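Local structure of teichoic acid biosynthesis protein F (Staphylococcus epidermidis, 3L7I) at residues Ile355-Phe360 / Lys370-Tyr375; Thr438-Trp443 / Asp712-Asp717; Ala674-Asn679 / Gln684-Glu689. The protein probably takes part in teichoic acid biosynthesis and, in its modelled part, has the two Rossmann-like domains of a GT-B-type fold. All coordinates share one frame; numbering follows the deposited sequence.

Contact 1 (Ile355-Phe360 / Lys370-Tyr375); sequences IVFESF and KYIYEY
The hydroxyl of Y373 is gripped by two backbone groups, the carbonyl of P398 and the N-H of A401, which fix the far end of a ring whose root lies against F357. The closest touch is made by the first side-chain carbon of Y373: CB stands over one face of the F357 ring, 3.6 Å from F357 CE1. It makes a CH-pi contact, 28° off the ring normal. Beyond it, the Y373 ring turns an edge to the face of F357 in a T-shaped pair, the planes 67° apart and the centroids 5.6 Å. The two residues belong to one beta-alpha-beta unit, strand 354-358, helix 367-379 and strand 384-389, in the parallel sheet of the first Rossmann-like domain of the GT-B-type part. With CG beside the backbone N (chi1 -65°), F357 sends its ring off the strand into the interface. I372 comes to the edge of that ring, its CG2 branch near the ring plane and 3.9 Å from F357 CE1. The next strand adds W387, whose ring meets that of F357 and lies edge-to-face with Y373. The I372 side chain also touches I710 of helix 706-721 and P510.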
loop_
_atom_site.group_PDB
_atom_site.type_symbol
_atom_site.label_atom_id
_atom_site.label_comp_id
_atom_site.label_asym_id
_atom_site.label_seq_id
_atom_site.Cartn_x
_atom_site.Cartn_y
_atom_site.Cartn_z
ATOM N N ILE A 355 -28.269 -25.174 9.737
ATOM C CA ILE A 355 -29.336 -24.188 9.571
ATOM C C ILE A 355 -29.198 -23.024 10.583
ATOM O O ILE A 355 -28.987 -23.266 11.773
ATOM C CB ILE A 355 -30.696 -24.889 9.746
ATOM C CG1 ILE A 355 -30.728 -26.165 8.910
ATOM C CG2 ILE A 355 -31.880 -23.967 9.403
ATOM C CD1 ILE A 355 -31.818 -27.119 9.351
ATOM N N VAL A 356 -29.291 -21.775 10.119
ATOM C CA VAL A 356 -29.312 -20.616 11.035
ATOM C C VAL A 356 -30.693 -20.027 11.233
ATOM O O VAL A 356 -31.463 -19.919 10.282
ATOM C CB VAL A 356 -28.435 -19.425 10.569
ATOM C CG1 VAL A 356 -27.461 -19.000 11.644
ATOM C CG2 VAL A 356 -27.742 -19.704 9.243
ATOM N N PHE A 357 -30.974 -19.598 12.462
ATOM C CA PHE A 357 -32.230 -18.933 12.805
ATOM C C PHE A 357 -31.952 -17.585 13.430
ATOM O O PHE A 357 -30.980 -17.425 14.168
ATOM C CB PHE A 357 -33.029 -19.771 13.800
ATOM C CG PHE A 357 -33.478 -21.073 13.245
ATOM C CD1 PHE A 357 -34.810 -21.306 12.983
ATOM C CD2 PHE A 357 -32.562 -22.059 12.952
ATOM C CE1 PHE A 357 -35.224 -22.516 12.449
ATOM C CE2 PHE A 357 -32.964 -23.264 12.422
ATOM C CZ PHE A 357 -34.299 -23.497 12.172
ATOM N N GLU A 358 -32.806 -16.612 13.146
ATOM C CA GLU A 358 -32.697 -15.339 13.816
ATOM C C GLU A 358 -34.044 -14.691 13.738
ATOM O O GLU A 358 -34.640 -14.622 12.678
ATOM C CB GLU A 358 -31.659 -14.492 13.112
ATOM C CG GLU A 358 -31.199 -13.258 13.838
ATOM C CD GLU A 358 -30.339 -12.373 12.921
ATOM O OE1 GLU A 358 -29.245 -11.887 13.344
ATOM O OE2 GLU A 358 -30.757 -12.184 11.742
ATOM N N SER A 359 -34.565 -14.250 14.866
ATOM C CA SER A 359 -35.769 -13.439 14.810
ATOM C C SER A 359 -35.515 -12.024 15.272
ATOM O O SER A 359 -34.689 -11.774 16.147
ATOM C CB SER A 359 -36.930 -14.046 15.577
ATOM O OG SER A 359 -36.616 -14.208 16.932
ATOM N N PHE A 360 -36.225 -11.105 14.624
ATOM C CA PHE A 360 -36.037 -9.670 14.797
ATOM C C PHE A 360 -34.586 -9.181 14.897
ATOM O O PHE A 360 -34.228 -8.430 15.790
ATOM C CB PHE A 360 -36.901 -9.209 15.941
ATOM C CG PHE A 360 -38.334 -9.555 15.736
ATOM C CD1 PHE A 360 -39.040 -8.987 14.677
ATOM C CD2 PHE A 360 -38.974 -10.475 16.568
ATOM C CE1 PHE A 360 -40.362 -9.292 14.467
ATOM C CE2 PHE A 360 -40.313 -10.801 16.370
ATOM C CZ PHE A 360 -41.015 -10.207 15.320
ATOM N N LYS A 370 -38.857 -19.304 15.788
ATOM C CA LYS A 370 -38.842 -20.108 16.991
ATOM C C LYS A 370 -39.608 -21.418 16.752
ATOM O O LYS A 370 -39.095 -22.512 17.049
ATOM C CB LYS A 370 -39.391 -19.323 18.192
ATOM C CG LYS A 370 -40.003 -20.206 19.318
ATOM C CD LYS A 370 -40.211 -19.425 20.618
ATOM C CE LYS A 370 -41.290 -20.043 21.519
ATOM N NZ LYS A 370 -41.226 -19.518 22.933
ATOM N N TYR A 371 -40.814 -21.303 16.187
ATOM C CA TYR A 371 -41.664 -22.466 15.946
ATOM C C TYR A 371 -41.162 -23.379 14.824
ATOM O O TYR A 371 -41.312 -24.600 14.906
ATOM C CB TYR A 371 -43.114 -22.038 15.717
ATOM C CG TYR A 371 -43.735 -21.493 16.979
ATOM C CD1 TYR A 371 -43.548 -20.167 17.347
ATOM C CD2 TYR A 371 -44.482 -22.311 17.823
ATOM C CE1 TYR A 371 -44.094 -19.670 18.508
ATOM C CE2 TYR A 371 -45.030 -21.823 18.982
ATOM C CZ TYR A 371 -44.831 -20.501 19.322
ATOM O OH TYR A 371 -45.377 -20.007 20.481
ATOM N N ILE A 372 -40.564 -22.799 13.787
ATOM C CA ILE A 372 -39.964 -23.611 12.744
ATOM C C ILE A 372 -38.912 -24.480 13.420
ATOM O O ILE A 372 -38.854 -25.690 13.188
ATOM C CB ILE A 372 -39.364 -22.749 11.587
ATOM C CG1 ILE A 372 -40.487 -22.041 10.819
ATOM C CG2 ILE A 372 -38.528 -23.599 10.628
ATOM C CD1 ILE A 372 -39.993 -21.027 9.776
ATOM N N TYR A 373 -38.132 -23.861 14.305
ATOM C CA TYR A 373 -37.061 -24.550 15.033
ATOM C C TYR A 373 -37.568 -25.622 15.991
ATOM O O TYR A 373 -37.053 -26.743 16.000
ATOM C CB TYR A 373 -36.188 -23.561 15.803
ATOM C CG TYR A 373 -35.230 -24.206 16.777
ATOM C CD1 TYR A 373 -34.150 -24.951 16.328
ATOM C CD2 TYR A 373 -35.402 -24.060 18.150
ATOM C CE1 TYR A 373 -33.259 -25.538 17.216
ATOM C CE2 TYR A 373 -34.520 -24.640 19.051
ATOM C CZ TYR A 373 -33.446 -25.376 18.576
ATOM O OH TYR A 373 -32.566 -25.948 19.462
ATOM N N GLU A 374 -38.572 -25.297 16.794
ATOM C CA GLU A 374 -39.079 -26.294 17.731
ATOM C C GLU A 374 -39.673 -27.515 17.007
ATOM O O GLU A 374 -39.626 -28.649 17.518
ATOM C CB GLU A 374 -40.052 -25.659 18.730
ATOM C CG GLU A 374 -39.388 -24.532 19.519
ATOM C CD GLU A 374 -40.161 -24.092 20.754
ATOM O OE1 GLU A 374 -41.359 -24.448 20.850
ATOM O OE2 GLU A 374 -39.566 -23.388 21.617
ATOM N N TYR A 375 -40.213 -27.295 15.812
ATOM C CA TYR A 375 -40.771 -28.399 15.058
ATOM C C TYR A 375 -39.643 -29.257 14.556
ATOM O O TYR A 375 -39.711 -30.472 14.619
ATOM C CB TYR A 375 -41.600 -27.917 13.876
ATOM C CG TYR A 375 -41.943 -29.037 12.915
ATOM C CD1 TYR A 375 -43.122 -29.771 13.056
ATOM C CD2 TYR A 375 -41.076 -29.375 11.884
ATOM C CE1 TYR A 375 -43.433 -30.800 12.186
ATOM C CE2 TYR A 375 -41.373 -30.394 11.011
ATOM C CZ TYR A 375 -42.549 -31.105 11.166
ATOM O OH TYR A 375 -42.824 -32.118 10.282
#

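Contact 2 (Thr438-Trp443 / Asp712-Asp717); sequences TYIQTW and DLIHKD
I440 points the end of its side chain between two neighbours on the helix, L713 and I714, and crosses each of them obliquely. Its CD1 does all the touching: it lies 3.8 Å from CG1 of I714 and 4.1 Å from CD2 of L713. The reach comes from an extended chain, CD1 being anti to CA (chi2 -176°), which brings the methyl to the helix while CG2 stays behind. I714 meets it with its CG1 arm, whereas L713 offers only one of its two branch methyls. Towards the start of the strand the interface is polar and looser. T438 OG1 and D717 OD2 face each other at 4.3 Å, too far to bond, and D717 OD2 is instead hydrogen-bonded to H420 NE2 of strand 418-423. At the strand's other end, Q441 turns its amide to accept the N-H of W443, just beyond the strand, at OE1 (N to OE1 2.8 Å), in the carbonyl plane and on a lone pair. The NE2 of Q441 bonds to the carbonyl of A425, so both ends of this amide are held. Strand 438-441 and helix 712-717 run antiparallel, at 174°, with their axes 11.4 Å apart, as expected of a helix laid on a parallel sheet. Such a C-terminal helix returning to the first of the two Rossmann-like domains is characteristic of GT-B proteins.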
loop_
_atom_site.group_PDB
_atom_site.type_symbol
_atom_site.label_atom_id
_atom_site.label_comp_id
_atom_site.label_asym_id
_atom_site.label_seq_id
_atom_site.Cartn_x
_atom_site.Cartn_y
_atom_site.Cartn_z
ATOM N N THR A 438 -30.186 -21.499 0.768
ATOM C CA THR A 438 -31.597 -21.154 0.662
ATOM C C THR A 438 -32.015 -20.209 1.791
ATOM O O THR A 438 -31.896 -20.565 2.974
ATOM C CB THR A 438 -32.485 -22.396 0.709
ATOM O OG1 THR A 438 -32.098 -23.296 -0.327
ATOM C CG2 THR A 438 -33.918 -22.010 0.472
ATOM N N TYR A 439 -32.501 -19.014 1.432
ATOM C CA TYR A 439 -32.904 -18.011 2.416
ATOM C C TYR A 439 -34.437 -17.994 2.540
ATOM O O TYR A 439 -35.150 -17.547 1.619
ATOM C CB TYR A 439 -32.357 -16.641 2.011
ATOM C CG TYR A 439 -32.611 -15.483 2.973
ATOM C CD1 TYR A 439 -33.495 -15.595 4.047
ATOM C CD2 TYR A 439 -31.999 -14.241 2.757
ATOM C CE1 TYR A 439 -33.729 -14.521 4.892
ATOM C CE2 TYR A 439 -32.231 -13.155 3.606
ATOM C CZ TYR A 439 -33.090 -13.303 4.670
ATOM O OH TYR A 439 -33.297 -12.223 5.506
ATOM N N ILE A 440 -34.945 -18.494 3.667
ATOM C CA ILE A 440 -36.386 -18.520 3.906
ATOM C C ILE A 440 -36.829 -17.323 4.741
ATOM O O ILE A 440 -36.376 -17.149 5.867
ATOM C CB ILE A 440 -36.825 -19.840 4.588
ATOM C CG1 ILE A 440 -36.537 -21.027 3.674
ATOM C CG2 ILE A 440 -38.297 -19.829 4.882
ATOM C CD1 ILE A 440 -37.031 -22.327 4.236
ATOM N N GLN A 441 -37.699 -16.495 4.168
ATOM C CA GLN A 441 -38.197 -15.286 4.822
ATOM C C GLN A 441 -39.624 -15.487 5.290
ATOM O O GLN A 441 -40.516 -15.821 4.496
ATOM C CB GLN A 441 -38.168 -14.100 3.855
ATOM C CG GLN A 441 -38.659 -12.797 4.456
ATOM C CD GLN A 441 -37.910 -12.398 5.734
ATOM O OE1 GLN A 441 -38.503 -12.336 6.801
ATOM N NE2 GLN A 441 -36.613 -12.129 5.625
ATOM N N THR A 442 -39.860 -15.287 6.579
ATOM C CA THR A 442 -41.172 -15.584 7.107
ATOM C C THR A 442 -41.935 -14.303 7.170
ATOM O O THR A 442 -43.164 -14.301 7.211
ATOM C CB THR A 442 -41.051 -16.139 8.497
ATOM O OG1 THR A 442 -40.553 -15.111 9.360
ATOM C CG2 THR A 442 -40.061 -17.281 8.504
ATOM N N TRP A 443 -41.176 -13.206 7.149
ATOM C CA TRP A 443 -41.652 -11.872 7.556
ATOM C C TRP A 443 -42.411 -11.964 8.887
ATOM O O TRP A 443 -42.389 -13.002 9.542
ATOM C CB TRP A 443 -42.473 -11.173 6.454
ATOM C CG TRP A 443 -42.555 -9.681 6.638
ATOM C CD1 TRP A 443 -43.672 -8.948 6.847
ATOM C CD2 TRP A 443 -41.458 -8.756 6.653
ATOM N NE1 TRP A 443 -43.348 -7.622 6.987
ATOM C CE2 TRP A 443 -41.997 -7.478 6.877
ATOM C CE3 TRP A 443 -40.073 -8.889 6.501
ATOM C CZ2 TRP A 443 -41.208 -6.342 6.952
ATOM C CZ3 TRP A 443 -39.285 -7.749 6.575
ATOM C CH2 TRP A 443 -39.859 -6.493 6.793
ATOM N N ASP A 712 -40.425 -29.324 6.964
ATOM C CA ASP A 712 -40.346 -30.415 5.995
ATOM C C ASP A 712 -39.731 -29.907 4.697
ATOM O O ASP A 712 -39.069 -30.662 3.978
ATOM C CB ASP A 712 -41.726 -31.037 5.716
ATOM C CG ASP A 712 -42.280 -31.833 6.906
ATOM O OD1 ASP A 712 -41.530 -32.062 7.886
ATOM O OD2 ASP A 712 -43.475 -32.223 6.858
ATOM N N LEU A 713 -39.952 -28.628 4.382
ATOM C CA LEU A 713 -39.383 -28.066 3.153
ATOM C C LEU A 713 -37.873 -28.092 3.254
ATOM O O LEU A 713 -37.196 -28.462 2.299
ATOM C CB LEU A 713 -39.854 -26.636 2.890
ATOM C CG LEU A 713 -39.228 -26.017 1.641
ATOM C CD1 LEU A 713 -39.873 -26.579 0.409
ATOM C CD2 LEU A 713 -39.383 -24.530 1.664
ATOM N N ILE A 714 -37.364 -27.697 4.425
ATOM C CA ILE A 714 -35.922 -27.677 4.682
ATOM C C ILE A 714 -35.376 -29.090 4.637
ATOM O O ILE A 714 -34.346 -29.348 4.008
ATOM C CB ILE A 714 -35.548 -26.995 6.033
ATOM C CG1 ILE A 714 -35.895 -25.511 5.980
ATOM C CG2 ILE A 714 -34.068 -27.127 6.310
ATOM C CD1 ILE A 714 -35.689 -24.817 7.276
ATOM N N HIS A 715 -36.081 -30.010 5.285
ATOM C CA HIS A 715 -35.664 -31.403 5.278
ATOM C C HIS A 715 -35.561 -31.961 3.859
ATOM O O HIS A 715 -34.627 -32.687 3.556
ATOM C CB HIS A 715 -36.600 -32.262 6.134
ATOM C CG HIS A 715 -36.338 -33.731 6.020
ATOM N ND1 HIS A 715 -35.307 -34.358 6.689
ATOM C CD2 HIS A 715 -36.967 -34.697 5.308
ATOM C CE1 HIS A 715 -35.318 -35.646 6.398
ATOM N NE2 HIS A 715 -36.314 -35.878 5.560
ATOM N N LYS A 716 -36.509 -31.610 2.994
ATOM C CA LYS A 716 -36.508 -32.121 1.628
ATOM C C LYS A 716 -35.398 -31.477 0.808
ATOM O O LYS A 716 -34.900 -32.072 -0.139
ATOM C CB LYS A 716 -37.866 -31.896 0.952
ATOM C CG LYS A 716 -37.962 -32.416 -0.492
ATOM C CD LYS A 716 -39.185 -31.841 -1.218
ATOM C CE LYS A 716 -39.770 -32.822 -2.235
ATOM N NZ LYS A 716 -38.992 -32.885 -3.502
ATOM N N ASP A 717 -35.013 -30.258 1.169
ATOM C CA ASP A 717 -33.946 -29.561 0.458
ATOM C C ASP A 717 -32.585 -30.191 0.761
ATOM O O ASP A 717 -31.737 -30.291 -0.127
ATOM C CB ASP A 717 -33.932 -28.055 0.793
ATOM C CG ASP A 717 -34.851 -27.233 -0.116
ATOM O OD1 ASP A 717 -35.115 -27.660 -1.266
ATOM O OD2 ASP A 717 -35.304 -26.150 0.312
#

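Contact 3 (Ala674-Asn679 / Gln684-Glu689); sequences AKELKN and QQQYQE
E676 reaches towards Y687 and Q686 with its carboxylate, and the two sides of this small meeting differ. On the inner side, E676 OE2 lies near the plane of the Y687 ring, at its hydroxyl edge, 4.2 Å from OH. The carboxylate and ring planes are 63° apart, and the distance is too long for a hydrogen bond. The same OE2 has a weak hydrogen bond to the hydroxyl of Y667, and the E676 side chain also rests on F638 of strand 637-640, while Y687 leans on P665. E676 gets there with CG anti to the backbone N (chi1 -166°) and a bend at the next torsion (chi2 94°), which turns the carboxylate toward segment 684-689. The setting is the edge of the C-terminal Rossmann-like domain of the GT-B fold, where helices 670-677, 680-686 and 688-698 follow one another almost without linker. N679 stands at the N-cap of the second, its OD1 making a weak bond to the N of K682; Y687 takes the N-cap position of the third and is where the second leaves helical geometry. The outer side is looser. Q686 is exposed, and its OE1 merely approaches E676 OE2, 4.2 Å away and without a bond between the two oxygens. A firmer polar link lies within segment 684-689. Q684 NE2 gives a hydrogen bond to Q688 OE1 across the junction of the two helices, 3.0 Å long, and also bonds to the carbonyl of K634.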
loop_
_atom_site.group_PDB
_atom_site.type_symbol
_atom_site.label_atom_id
_atom_site.label_comp_id
_atom_site.label_asym_id
_atom_site.label_seq_id
_atom_site.Cartn_x
_atom_site.Cartn_y
_atom_site.Cartn_z
ATOM N N ALA A 674 -65.263 1.206 27.866
ATOM C CA ALA A 674 -65.414 0.648 29.214
ATOM C C ALA A 674 -66.794 0.026 29.399
ATOM O O ALA A 674 -66.916 -1.130 29.777
ATOM C CB ALA A 674 -65.160 1.711 30.275
ATOM N N LYS A 675 -67.837 0.787 29.120
ATOM C CA LYS A 675 -69.180 0.277 29.292
ATOM C C LYS A 675 -69.385 -0.979 28.452
ATOM O O LYS A 675 -69.947 -1.958 28.920
ATOM C CB LYS A 675 -70.202 1.360 28.936
ATOM C CG LYS A 675 -70.129 2.621 29.817
ATOM C CD LYS A 675 -70.235 2.284 31.315
ATOM C CE LYS A 675 -70.479 3.532 32.167
ATOM N NZ LYS A 675 -70.643 3.200 33.618
ATOM N N GLU A 676 -68.905 -0.953 27.217
ATOM C CA GLU A 676 -69.067 -2.074 26.293
ATOM C C GLU A 676 -68.468 -3.398 26.814
ATOM O O GLU A 676 -69.128 -4.442 26.766
ATOM C CB GLU A 676 -68.461 -1.708 24.936
ATOM C CG GLU A 676 -68.842 -2.631 23.796
ATOM C CD GLU A 676 -70.041 -2.140 23.016
ATOM O OE1 GLU A 676 -71.117 -1.923 23.630
ATOM O OE2 GLU A 676 -69.908 -1.980 21.782
ATOM N N LEU A 677 -67.221 -3.345 27.296
ATOM C CA LEU A 677 -66.545 -4.486 27.947
ATOM C C LEU A 677 -67.342 -5.160 29.097
ATOM O O LEU A 677 -67.129 -6.337 29.420
ATOM C CB LEU A 677 -65.178 -4.041 28.485
ATOM C CG LEU A 677 -63.932 -4.026 27.584
ATOM C CD1 LEU A 677 -64.248 -4.232 26.115
ATOM C CD2 LEU A 677 -63.098 -2.746 27.767
ATOM N N LYS A 678 -68.237 -4.405 29.730
ATOM C CA LYS A 678 -68.989 -4.922 30.867
ATOM C C LYS A 678 -69.531 -6.302 30.519
ATOM O O LYS A 678 -69.460 -7.234 31.319
ATOM C CB LYS A 678 -70.142 -3.982 31.210
ATOM C CG LYS A 678 -70.419 -3.850 32.685
ATOM C CD LYS A 678 -69.161 -3.433 33.420
ATOM C CE LYS A 678 -69.487 -2.431 34.503
ATOM N NZ LYS A 678 -69.990 -1.192 33.867
ATOM N N ASN A 679 -70.051 -6.420 29.301
ATOM C CA ASN A 679 -70.703 -7.632 28.834
ATOM C C ASN A 679 -70.110 -8.118 27.511
ATOM O O ASN A 679 -70.612 -7.791 26.427
ATOM C CB ASN A 679 -72.201 -7.373 28.681
ATOM C CG ASN A 679 -72.961 -8.601 28.236
ATOM O OD1 ASN A 679 -72.371 -9.661 28.025
ATOM N ND2 ASN A 679 -74.281 -8.465 28.087
ATOM N N GLN A 684 -69.673 -10.097 21.325
ATOM C CA GLN A 684 -69.479 -11.258 20.453
ATOM C C GLN A 684 -70.681 -11.458 19.514
ATOM O O GLN A 684 -70.525 -11.842 18.360
ATOM C CB GLN A 684 -69.235 -12.508 21.305
ATOM C CG GLN A 684 -68.899 -13.764 20.530
ATOM C CD GLN A 684 -67.430 -13.872 20.217
ATOM O OE1 GLN A 684 -66.599 -14.119 21.101
ATOM N NE2 GLN A 684 -67.093 -13.701 18.948
ATOM N N GLN A 685 -71.879 -11.185 20.019
ATOM C CA GLN A 685 -73.090 -11.307 19.221
ATOM C C GLN A 685 -73.241 -10.182 18.203
ATOM O O GLN A 685 -73.478 -10.432 17.017
ATOM C CB GLN A 685 -74.315 -11.327 20.125
ATOM C CG GLN A 685 -74.523 -12.629 20.856
ATOM C CD GLN A 685 -75.779 -12.603 21.692
ATOM O OE1 GLN A 685 -76.794 -12.029 21.290
ATOM N NE2 GLN A 685 -75.717 -13.219 22.870
ATOM N N GLN A 686 -73.127 -8.941 18.662
ATOM C CA GLN A 686 -73.297 -7.803 17.768
ATOM C C GLN A 686 -72.352 -7.877 16.577
ATOM O O GLN A 686 -72.741 -7.527 15.461
ATOM C CB GLN A 686 -73.112 -6.478 18.508
ATOM C CG GLN A 686 -74.415 -5.860 18.994
ATOM C CD GLN A 686 -74.195 -4.708 19.965
ATOM O OE1 GLN A 686 -73.096 -4.138 20.040
ATOM N NE2 GLN A 686 -75.245 -4.359 20.720
ATOM N N TYR A 687 -71.128 -8.351 16.812
ATOM C CA TYR A 687 -70.088 -8.338 15.788
ATOM C C TYR A 687 -69.732 -9.706 15.249
ATOM O O TYR A 687 -68.711 -9.867 14.584
ATOM C CB TYR A 687 -68.832 -7.662 16.326
ATOM C CG TYR A 687 -69.086 -6.232 16.673
ATOM C CD1 TYR A 687 -69.329 -5.856 17.984
ATOM C CD2 TYR A 687 -69.129 -5.260 15.682
ATOM C CE1 TYR A 687 -69.584 -4.542 18.309
ATOM C CE2 TYR A 687 -69.385 -3.937 15.989
ATOM C CZ TYR A 687 -69.615 -3.580 17.309
ATOM O OH TYR A 687 -69.878 -2.258 17.638
ATOM N N GLN A 688 -70.565 -10.697 15.533
ATOM C CA GLN A 688 -70.294 -12.032 15.034
ATOM C C GLN A 688 -70.171 -11.985 13.505
ATOM O O GLN A 688 -69.224 -12.529 12.942
ATOM C CB GLN A 688 -71.349 -13.014 15.527
ATOM C CG GLN A 688 -71.017 -14.484 15.343
ATOM C CD GLN A 688 -69.716 -14.911 15.983
ATOM O OE1 GLN A 688 -69.321 -14.415 17.036
ATOM N NE2 GLN A 688 -69.043 -15.856 15.347
ATOM N N GLU A 689 -71.096 -11.291 12.844
ATOM C CA GLU A 689 -71.032 -11.082 11.397
ATOM C C GLU A 689 -69.680 -10.543 10.928
ATOM O O GLU A 689 -69.077 -11.081 10.004
ATOM C CB GLU A 689 -72.127 -10.113 10.970
ATOM C CG GLU A 689 -73.516 -10.721 10.947
ATOM C CD GLU A 689 -73.853 -11.349 9.602
ATOM O OE1 GLU A 689 -73.058 -11.155 8.653
ATOM O OE2 GLU A 689 -74.907 -12.026 9.490
#

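From the N terminus, contact 1 closes first, a short loop of nine residues inside one beta-alpha-beta unit of the first Rossmann-like domain. Contact 2 opens after it and closes only 268 residues later, when the last helix returns to the same sheet; contact 3, between successive short helices of the C-terminal domain, is nested within that long loop. Contacts 1 and 2 adjoin, with a probable hydrogen bond between Y375 OH and D712 OD1 (2.7 Å) and packing of I355 CD1 on I714 CG2 (3.8 Å). Contact 3 sits on the opposite side of the chain's centre, its own centre about 37 Å from that of contact 1 and 41 Å from that of contact 2.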